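Local coordinates for protein glycoside hydrolase family 5 (Aspergillus oryzae, PDB 6LA0) that cleaves beta-glycosidic bonds as a secreted rutinosidase of glycoside hydrolase family 5, releasing rutinose from flavonoid glycosides such as rutin, at residues S173-S178 / Y184-M189. Numbering follows the deposited sequence.
Sequences SFVQNS and YTIEPM
Ser178 OG, lying 3.3 Å from Tyr184 CE1 and oblique to that ring, is held by two bonds: it donates to Val175 O over 2.8 Å and also bonds Ser180 N just beyond the segment. This is the second half of a beta-alpha-beta crossover in the TIM barrel of the cellulase family, where helix 158-176 leads through a short loop into strand 184-187, the parallel neighbour of strand 128-133. With chi1 at 70°, OG of Ser178 swings back over the helix end, close enough to share Val175 O with the Ser178 N-H.

The phenol of Tyr184 lies across this helix end. Its CE2 comes 4.0 Å from CE1 of Phe174, whose ring presents an edge, and the two side chains cross at roughly a right angle. Both Val175 methyls close on the root of the tyrosine; CG2 reaches Tyr184 CB at 3.8 Å, and the same methyl also meets Ile186 CD1 at 4.0 Å. Val175 thus packs against both strand residues, whose CB atoms point toward the helix. Tyr184 also packs on helix 110-125 and strand 128-133, while Ile233 presses on Val175.

At the outer end of the phenol, a water in the ring plane accepts from Tyr184 OH at 2.8 Å and donates to Ser178 O at 3.1 Å, tying the ring's hydroxyl to the backbone just past the helix.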
loop_
_atom_site.group_PDB
_atom_site.type_symbol
_atom_site.label_atom_id
_atom_site.label_comp_id
_atom_site.label_asym_id
_atom_site.label_seq_id
_atom_site.Cartn_x
_atom_site.Cartn_y
_atom_site.Cartn_z
ATOM N N SER A 173 -10.370 4.943 16.040
ATOM C CA SER A 173 -10.753 6.231 16.610
ATOM C C SER A 173 -10.574 7.357 15.595
ATOM O O SER A 173 -11.459 8.208 15.444
ATOM C CB SER A 173 -9.937 6.486 17.884
ATOM O OG SER A 173 -10.101 7.806 18.371
ATOM N N PHE A 174 -9.438 7.368 14.882
ATOM C CA PHE A 174 -9.199 8.354 13.820
ATOM C C PHE A 174 -10.343 8.375 12.805
ATOM O O PHE A 174 -10.848 9.444 12.434
ATOM C CB PHE A 174 -7.866 8.045 13.126
ATOM C CG PHE A 174 -7.517 8.992 11.998
ATOM C CD1 PHE A 174 -7.980 8.771 10.697
ATOM C CD2 PHE A 174 -6.695 10.088 12.232
ATOM C CE1 PHE A 174 -7.651 9.643 9.667
ATOM C CE2 PHE A 174 -6.357 10.963 11.204
ATOM C CZ PHE A 174 -6.833 10.739 9.920
ATOM N N VAL A 175 -10.759 7.192 12.338
ATOM C CA VAL A 175 -11.880 7.093 11.404
ATOM C C VAL A 175 -13.171 7.583 12.050
ATOM O O VAL A 175 -13.929 8.360 11.452
ATOM C CB VAL A 175 -12.018 5.642 10.903
ATOM C CG1 VAL A 175 -13.300 5.459 10.084
ATOM C CG2 VAL A 175 -10.782 5.225 10.136
ATOM N N GLN A 176 -13.443 7.138 13.281
ATOM C CA GLN A 176 -14.703 7.474 13.937
ATOM C C GLN A 176 -14.843 8.977 14.166
ATOM O O GLN A 176 -15.946 9.528 14.043
ATOM C CB GLN A 176 -14.812 6.723 15.264
ATOM C CG GLN A 176 -15.258 5.273 15.120
ATOM C CD GLN A 176 -16.637 5.143 14.502
ATOM O OE1 GLN A 176 -16.788 5.176 13.278
ATOM N NE2 GLN A 176 -17.658 4.994 15.348
ATOM N N ASN A 177 -13.747 9.655 14.513
ATOM C CA ASN A 177 -13.768 11.081 14.808
ATOM C C ASN A 177 -13.351 11.929 13.608
ATOM O O ASN A 177 -13.070 13.125 13.760
ATOM C CB ASN A 177 -12.884 11.372 16.024
ATOM C CG ASN A 177 -13.316 10.571 17.239
ATOM O OD1 ASN A 177 -12.541 9.813 17.820
ATOM N ND2 ASN A 177 -14.578 10.702 17.597
ATOM N N SER A 178 -13.344 11.336 12.413
ATOM C CA SER A 178 -12.902 12.038 11.220
ATOM C C SER A 178 -13.887 13.099 10.749
ATOM O O SER A 178 -13.486 13.996 10.007
ATOM C CB SER A 178 -12.673 11.022 10.109
ATOM O OG SER A 178 -13.905 10.493 9.672
ATOM N N TYR A 184 -13.622 5.863 4.801
ATOM C CA TYR A 184 -12.368 5.184 5.096
ATOM C C TYR A 184 -12.512 3.668 5.047
ATOM O O TYR A 184 -13.506 3.111 5.509
ATOM C CB TYR A 184 -11.829 5.592 6.473
ATOM C CG TYR A 184 -11.528 7.069 6.592
ATOM C CD1 TYR A 184 -12.530 7.980 6.898
ATOM C CD2 TYR A 184 -10.240 7.551 6.389
ATOM C CE1 TYR A 184 -12.258 9.339 7.004
ATOM C CE2 TYR A 184 -9.960 8.899 6.485
ATOM C CZ TYR A 184 -10.971 9.789 6.798
ATOM O OH TYR A 184 -10.671 11.125 6.896
ATOM N N THR A 185 -11.482 3.015 4.512
ATOM C CA THR A 185 -11.286 1.577 4.604
ATOM C C THR A 185 -10.026 1.319 5.418
ATOM O O THR A 185 -8.988 1.943 5.166
ATOM C CB THR A 185 -11.168 0.969 3.193
ATOM O OG1 THR A 185 -12.456 0.963 2.574
ATOM C CG2 THR A 185 -10.603 -0.450 3.226
ATOM N N ILE A 186 -10.105 0.411 6.390
ATOM C CA ILE A 186 -8.988 0.142 7.288
ATOM C C ILE A 186 -8.230 -1.095 6.812
ATOM O O ILE A 186 -8.801 -2.188 6.717
ATOM C CB ILE A 186 -9.460 -0.006 8.745
ATOM C CG1 ILE A 186 -9.971 1.338 9.265
ATOM C CG2 ILE A 186 -8.323 -0.528 9.590
ATOM C CD1 ILE A 186 -10.449 1.324 10.722
ATOM N N GLU A 187 -6.936 -0.924 6.518
ATOM C CA GLU A 187 -6.068 -2.024 6.096
ATOM C C GLU A 187 -5.021 -2.294 7.174
ATOM O O GLU A 187 -4.015 -1.567 7.263
ATOM C CB GLU A 187 -5.399 -1.705 4.745
ATOM C CG GLU A 187 -4.486 -2.824 4.207
ATOM C CD GLU A 187 -4.158 -2.684 2.720
ATOM O OE1 GLU A 187 -4.000 -1.540 2.243
ATOM O OE2 GLU A 187 -4.059 -3.724 2.027
ATOM N N PRO A 188 -5.198 -3.326 8.000
ATOM C CA PRO A 188 -4.405 -3.474 9.232
ATOM C C PRO A 188 -3.042 -4.136 9.076
ATOM O O PRO A 188 -2.351 -4.295 10.083
ATOM C CB PRO A 188 -5.334 -4.335 10.101
ATOM C CG PRO A 188 -6.032 -5.230 9.083
ATOM C CD PRO A 188 -6.265 -4.342 7.892
ATOM N N MET A 189 -2.619 -4.507 7.863
ATOM C CA MET A 189 -1.260 -5.006 7.649
ATOM C C MET A 189 -0.962 -4.967 6.155
ATOM O O MET A 189 -1.840 -4.697 5.339
ATOM C CB MET A 189 -1.086 -6.425 8.204
ATOM C CG MET A 189 -1.742 -7.501 7.345
ATOM S SD MET A 189 -2.176 -9.012 8.227
ATOM C CE MET A 189 -0.608 -9.533 8.909
HETATM O O HOH W 1 -12.531 13.191 7.159
#